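Side-chain contacts in RNA silencing suppressor p19 (Tomato bushy stunt virus, PDB 4J39), which binds short RNA duplexes as a homodimer and probably suppresses RNA silencing by selecting siRNAs by length, like a molecular caliper: residues K38-W41 against V46-K49; T89-I92 against V97-T100. One frame throughout, in Å; residues are numbered along the deposited sequence.

Interaction 1. Residues K38-W41 against V46-K49. With nucleotides of chain B.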
loop_
_atom_site.group_PDB
_atom_site.type_symbol
_atom_site.label_atom_id
_atom_site.label_comp_id
_atom_site.label_asym_id
_atom_site.label_seq_id
_atom_site.Cartn_x
_atom_site.Cartn_y
_atom_site.Cartn_z
ATOM N N LYS A 38 -12.988 4.237 3.057
ATOM C CA LYS A 38 -12.581 4.094 4.428
ATOM C C LYS A 38 -11.084 4.199 4.585
ATOM O O LYS A 38 -10.288 3.641 3.788
ATOM C CB LYS A 38 -13.077 2.708 4.917
ATOM C CG LYS A 38 -14.556 2.342 5.082
ATOM C CD LYS A 38 -14.811 0.863 5.531
ATOM C CE LYS A 38 -15.009 -0.098 4.389
ATOM N NZ LYS A 38 -16.313 0.167 3.710
ATOM N N GLU A 39 -10.574 4.762 5.739
ATOM C CA GLU A 39 -9.195 4.811 5.946
ATOM C C GLU A 39 -9.012 4.647 7.468
ATOM O O GLU A 39 -10.006 4.856 8.193
ATOM C CB GLU A 39 -8.509 6.187 5.525
ATOM C CG GLU A 39 -9.092 7.474 6.172
ATOM C CD GLU A 39 -8.492 8.814 5.694
ATOM O OE1 GLU A 39 -9.131 9.786 6.083
ATOM O OE2 GLU A 39 -7.459 8.746 5.001
ATOM N N SER A 40 -7.846 4.256 7.827
ATOM C CA SER A 40 -7.473 4.040 9.240
ATOM C C SER A 40 -6.013 4.226 9.539
ATOM O O SER A 40 -5.137 4.053 8.695
ATOM C CB SER A 40 -7.971 2.636 9.629
ATOM O OG SER A 40 -7.184 1.706 9.006
ATOM N N TRP A 41 -5.697 4.646 10.779
ATOM C CA TRP A 41 -4.391 4.754 11.282
ATOM C C TRP A 41 -4.301 3.963 12.614
ATOM O O TRP A 41 -5.204 4.103 13.443
ATOM C CB TRP A 41 -4.007 6.125 11.613
ATOM C CG TRP A 41 -3.385 7.018 10.461
ATOM C CD1 TRP A 41 -4.000 7.977 9.752
ATOM C CD2 TRP A 41 -2.065 6.931 9.999
ATOM N NE1 TRP A 41 -3.127 8.509 8.880
ATOM C CE2 TRP A 41 -1.931 7.868 8.954
ATOM C CE3 TRP A 41 -0.996 6.122 10.298
ATOM C CZ2 TRP A 41 -0.770 7.999 8.309
ATOM C CZ3 TRP A 41 0.172 6.231 9.591
ATOM C CH2 TRP A 41 0.262 7.219 8.603
ATOM N N VAL A 46 -3.775 0.585 19.084
ATOM C CA VAL A 46 -4.861 1.510 19.084
ATOM C C VAL A 46 -5.116 1.852 17.595
ATOM O O VAL A 46 -4.127 2.092 16.890
ATOM C CB VAL A 46 -4.471 2.764 19.830
ATOM C CG1 VAL A 46 -5.637 3.787 19.885
ATOM C CG2 VAL A 46 -4.032 2.389 21.313
ATOM N N VAL A 47 -6.371 1.758 17.158
ATOM C CA VAL A 47 -6.722 2.061 15.766
ATOM C C VAL A 47 -7.812 3.144 15.711
ATOM O O VAL A 47 -8.755 3.174 16.557
ATOM C CB VAL A 47 -7.082 0.807 14.982
ATOM C CG1 VAL A 47 -8.309 0.136 15.588
ATOM C CG2 VAL A 47 -7.375 1.158 13.432
ATOM N N PHE A 48 -7.640 4.097 14.758
ATOM C CA PHE A 48 -8.538 5.197 14.573
ATOM C C PHE A 48 -9.054 5.057 13.113
ATOM O O PHE A 48 -8.248 4.696 12.285
ATOM C CB PHE A 48 -7.893 6.541 14.704
ATOM C CG PHE A 48 -7.207 6.775 16.049
ATOM C CD1 PHE A 48 -7.931 7.437 17.036
ATOM C CD2 PHE A 48 -5.886 6.412 16.257
ATOM C CE1 PHE A 48 -7.322 7.721 18.261
ATOM C CE2 PHE A 48 -5.264 6.722 17.524
ATOM C CZ PHE A 48 -6.022 7.316 18.490
ATOM N N LYS A 49 -10.325 5.279 12.940
ATOM C CA LYS A 49 -10.957 4.968 11.625
ATOM C C LYS A 49 -11.843 6.079 11.114
ATOM O O LYS A 49 -12.514 6.774 11.884
ATOM C CB LYS A 49 -11.775 3.724 11.675
ATOM C CG LYS A 49 -11.019 2.412 11.921
ATOM C CD LYS A 49 -12.002 1.223 12.176
ATOM C CE LYS A 49 -11.204 -0.129 12.470
ATOM N NZ LYS A 49 -12.012 -1.346 12.079
ATOM O OP3 C B 1 -18.060 0.230 1.915
ATOM P P C B 1 -19.315 0.881 1.459
ATOM O OP1 C B 1 -18.949 2.049 0.618
ATOM O OP2 C B 1 -20.290 -0.159 0.921
ATOM O "O5'" C B 1 -19.911 1.559 2.776
ATOM C "C5'" C B 1 -20.002 0.763 3.980
ATOM C "C4'" C B 1 -20.681 1.468 5.147
ATOM O "O4'" C B 1 -22.132 1.498 5.013
ATOM C "C3'" C B 1 -20.429 0.762 6.438
ATOM O "O3'" C B 1 -19.136 1.095 6.937
ATOM C "C2'" C B 1 -21.623 1.243 7.286
ATOM O "O2'" C B 1 -21.552 2.604 7.746
ATOM C "C1'" C B 1 -22.717 1.096 6.252
ATOM N N1 C B 1 -23.294 -0.337 6.083
ATOM C C2 C B 1 -24.170 -0.840 7.030
ATOM O O2 C B 1 -24.456 -0.132 7.982
ATOM N N3 C B 1 -24.720 -2.110 6.871
ATOM C C4 C B 1 -24.368 -2.843 5.806
ATOM N N4 C B 1 -24.919 -4.077 5.666
ATOM C C5 C B 1 -23.460 -2.350 4.820
ATOM C C6 C B 1 -22.947 -1.102 5.014
#

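Interaction 2. Residues T89-I92 against V97-T100. With nucleotides of chain C.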
loop_
_atom_site.group_PDB
_atom_site.type_symbol
_atom_site.label_atom_id
_atom_site.label_comp_id
_atom_site.label_asym_id
_atom_site.label_seq_id
_atom_site.Cartn_x
_atom_site.Cartn_y
_atom_site.Cartn_z
ATOM N N THR A 89 0.572 1.750 11.113
ATOM C CA THR A 89 -0.078 1.326 9.881
ATOM C C THR A 89 -1.143 2.261 9.396
ATOM O O THR A 89 -2.048 2.695 10.156
ATOM C CB THR A 89 -0.736 -0.097 10.004
ATOM O OG1 THR A 89 0.214 -1.060 10.371
ATOM C CG2 THR A 89 -1.231 -0.593 8.715
ATOM N N TYR A 90 -1.084 2.608 8.081
ATOM C CA TYR A 90 -2.170 3.355 7.481
ATOM C C TYR A 90 -2.855 2.425 6.460
ATOM O O TYR A 90 -2.130 1.681 5.749
ATOM C CB TYR A 90 -1.615 4.616 6.723
ATOM C CG TYR A 90 -2.701 5.294 5.967
ATOM C CD1 TYR A 90 -3.754 6.004 6.566
ATOM C CD2 TYR A 90 -2.772 5.169 4.566
ATOM C CE1 TYR A 90 -4.717 6.661 5.894
ATOM C CE2 TYR A 90 -3.784 5.746 3.824
ATOM C CZ TYR A 90 -4.792 6.487 4.434
ATOM O OH TYR A 90 -5.779 7.119 3.783
ATOM N N SER A 91 -4.151 2.378 6.430
ATOM C CA SER A 91 -4.905 1.649 5.410
ATOM C C SER A 91 -5.949 2.475 4.786
ATOM O O SER A 91 -6.588 3.293 5.433
ATOM C CB SER A 91 -5.570 0.512 6.078
ATOM O OG SER A 91 -5.666 -0.608 5.188
ATOM N N ILE A 92 -6.211 2.268 3.494
ATOM C CA ILE A 92 -7.276 2.900 2.822
ATOM C C ILE A 92 -7.942 1.850 1.836
ATOM O O ILE A 92 -7.195 1.014 1.258
ATOM C CB ILE A 92 -6.847 4.142 1.994
ATOM C CG1 ILE A 92 -8.070 4.802 1.395
ATOM C CG2 ILE A 92 -5.603 3.850 1.116
ATOM C CD1 ILE A 92 -7.664 6.224 0.761
ATOM N N VAL A 97 -10.223 -2.050 -3.816
ATOM C CA VAL A 97 -8.804 -2.140 -3.612
ATOM C C VAL A 97 -8.382 -1.488 -2.281
ATOM O O VAL A 97 -8.850 -0.386 -1.960
ATOM C CB VAL A 97 -7.885 -1.641 -4.831
ATOM C CG1 VAL A 97 -8.594 -1.401 -6.275
ATOM C CG2 VAL A 97 -6.521 -1.098 -4.479
ATOM N N SER A 98 -7.599 -2.251 -1.531
ATOM C CA SER A 98 -7.026 -1.836 -0.235
ATOM C C SER A 98 -5.535 -1.640 -0.410
ATOM O O SER A 98 -4.851 -2.427 -1.091
ATOM C CB SER A 98 -7.310 -2.956 0.723
ATOM O OG SER A 98 -6.616 -2.739 1.867
ATOM N N ILE A 99 -5.039 -0.513 0.104
ATOM C CA ILE A 99 -3.645 -0.247 0.233
ATOM C C ILE A 99 -3.271 -0.086 1.715
ATOM O O ILE A 99 -3.902 0.713 2.452
ATOM C CB ILE A 99 -3.188 0.971 -0.576
ATOM C CG1 ILE A 99 -3.652 0.768 -2.061
ATOM C CG2 ILE A 99 -1.699 1.216 -0.458
ATOM C CD1 ILE A 99 -3.255 2.014 -2.990
ATOM N N THR A 100 -2.236 -0.750 2.145
ATOM C CA THR A 100 -1.774 -0.591 3.533
ATOM C C THR A 100 -0.281 -0.163 3.529
ATOM O O THR A 100 0.571 -0.735 2.863
ATOM C CB THR A 100 -1.990 -1.845 4.346
ATOM O OG1 THR A 100 -3.387 -2.163 4.358
ATOM C CG2 THR A 100 -1.488 -1.711 5.763
ATOM P P C C 11 -7.780 -3.532 9.566
ATOM O OP1 C C 11 -8.315 -2.146 9.499
ATOM O OP2 C C 11 -8.428 -4.806 10.132
ATOM O "O5'" C C 11 -7.444 -4.038 8.080
ATOM C "C5'" C C 11 -6.754 -3.144 7.198
ATOM C "C4'" C C 11 -6.238 -4.010 6.073
ATOM O "O4'" C C 11 -5.234 -4.931 6.547
ATOM C "C3'" C C 11 -7.224 -4.968 5.418
ATOM O "O3'" C C 11 -8.089 -4.270 4.564
ATOM C "C2'" C C 11 -6.283 -5.860 4.662
ATOM O "O2'" C C 11 -5.698 -5.121 3.560
ATOM C "C1'" C C 11 -5.300 -6.099 5.769
ATOM N N1 C C 11 -5.606 -7.222 6.722
ATOM C C2 C C 11 -5.330 -8.520 6.319
ATOM O O2 C C 11 -4.874 -8.749 5.212
ATOM N N3 C C 11 -5.565 -9.541 7.174
ATOM C C4 C C 11 -6.113 -9.274 8.356
ATOM N N4 C C 11 -6.367 -10.285 9.210
ATOM C C5 C C 11 -6.429 -7.989 8.777
ATOM C C6 C C 11 -6.166 -6.980 7.927
ATOM P P U C 12 -9.437 -4.940 4.025
ATOM O OP1 U C 12 -10.134 -3.851 3.266
ATOM O OP2 U C 12 -10.176 -5.317 5.186
ATOM O "O5'" U C 12 -9.109 -6.190 3.106
ATOM C "C5'" U C 12 -8.390 -6.007 1.854
ATOM C "C4'" U C 12 -8.115 -7.314 1.160
ATOM O "O4'" U C 12 -7.266 -8.089 2.044
ATOM C "C3'" U C 12 -9.316 -8.252 1.013
ATOM O "O3'" U C 12 -10.147 -7.966 -0.070
ATOM C "C2'" U C 12 -8.599 -9.562 0.757
ATOM O "O2'" U C 12 -7.928 -9.642 -0.490
ATOM C "C1'" U C 12 -7.576 -9.457 1.861
ATOM N N1 U C 12 -7.941 -9.934 3.220
ATOM C C2 U C 12 -7.854 -11.281 3.437
ATOM O O2 U C 12 -7.618 -12.072 2.552
ATOM N N3 U C 12 -8.131 -11.678 4.737
ATOM C C4 U C 12 -8.471 -10.944 5.848
ATOM O O4 U C 12 -8.622 -11.543 6.934
ATOM C C5 U C 12 -8.529 -9.519 5.565
ATOM C C6 U C 12 -8.274 -9.096 4.285
HETATM O O HOH W 1 -8.184 -1.082 3.965
#

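Interaction 1. Residues K38-W41 against V46-K49
Trp41 and Phe48 face each other as an antiparallel hydrogen-bonded pair and clamp the two strands together near the turn of the hairpin 36-43/46-53. Phe48 N donates to Trp41 O at 2.8 Å, a nearly straight bond (N-H...O 165°), and Trp41 N returns the gesture to Phe48 O at 3.0 Å. Trp41 O also takes a CA-H...O contact from Val47 CA, 3.4 Å away, and lies at the edge of the Phe48 ring. The indole of Trp41 leans away from Phe48 and packs against Trp68 and Tyr90 and onto helix 108-124, so the tight side of the contact is the backbone pair and this aromatic layer. Glu39, on the same face, is buried there, with its carboxylate held by Tyr90, Ser67 and Lys119.

The other face, turned to the RNA, is looser. Ser40, buried beside a phosphate, and the exposed Lys49 form the neighbouring non-hydrogen-bonded pair and meet through carbon, Ser40 CB lying 3.8 Å from Lys49 CG; beyond CG the lysine chain runs extended. Val47 CG2, anti to the backbone N, reaches Ser40 CB at 4.1 Å. Lys38 takes no part in the pairing: in one of two conformers its bent chain carries NZ toward the 5'-phosphate of C1 of chain B, though the modelled approach is doubtfully short. A positive chain beside that phosphate would probably favour RNA binding.

Interaction 2. Residues T89-I92 against V97-T100
The hairpin 87-94/97-104 forms one edge of this subunit's antiparallel sheet, and its serine- and threonine-bearing face lies against the RNA backbone. Ser91 and Thr100 make a non-hydrogen-bonded pair, bridged instead by their hydroxyls: in the Ser91 conformer described, one of two, Ser91 OG and Thr100 OG1 are hydrogen-bonded at 2.9 Å, and either could donate. Thr100 places OG1 anti to its carbonyl carbon (chi1 -59°), which turns the hydroxyl to the serine.

Next along the strands, Ile92 and Ile99 exchange two backbone hydrogen bonds, Ile92 N to Ile99 O at 3.0 Å and Ile99 N to Ile92 O at 2.9 Å. Their side chains lie side by side on the opposite face, pointing the same way, with Ile92 CG2 4.1 Å from Ile99 CB; Ile92 goes on to touch Lys119 of helix 108-124, while Ile99 packs on Met114 of the second subunit. Ser98, Ile99 and Thr100 also pair with a strand of that subunit, carrying the sheet across the dimer interface.

On the RNA side, Ser98 OG, set anti to the backbone N (chi1 170°), is hydrogen-bonded to O2' of C11 of chain C at 3.1 Å. One water joins Ser98 OG to Ser91 OG, in the same conformer, and donates to O3' of C11. In this contact hydroxyls and water meet the RNA's sugar-phosphate backbone, not a base, which is consistent with binding that does not depend on sequence; the bond from Ser98 engages a 2'-hydroxyl, a mark of ribose.

Interactions 1 and 2 are successive hairpins that supply the sheet's four strands in this subunit, 38-41/46-49 closing before 89-92/97-100 opens, with helices 58-65 and 70-78 between them in the chain. Their centres are 10 Å apart because strands 36-43 and 87-94 are neighbours at the middle of the sheet, where Ser40 N lies 2.9 Å from Ser91 O, a probable hydrogen bond that joins the two hairpins. Strand 97-104 lies at the dimer side, where the second subunit continues the sheet. The face carrying Ser40, Ser91 and Ser98 thus forms a continuous surface along the RNA backbone, to which both hairpins contribute.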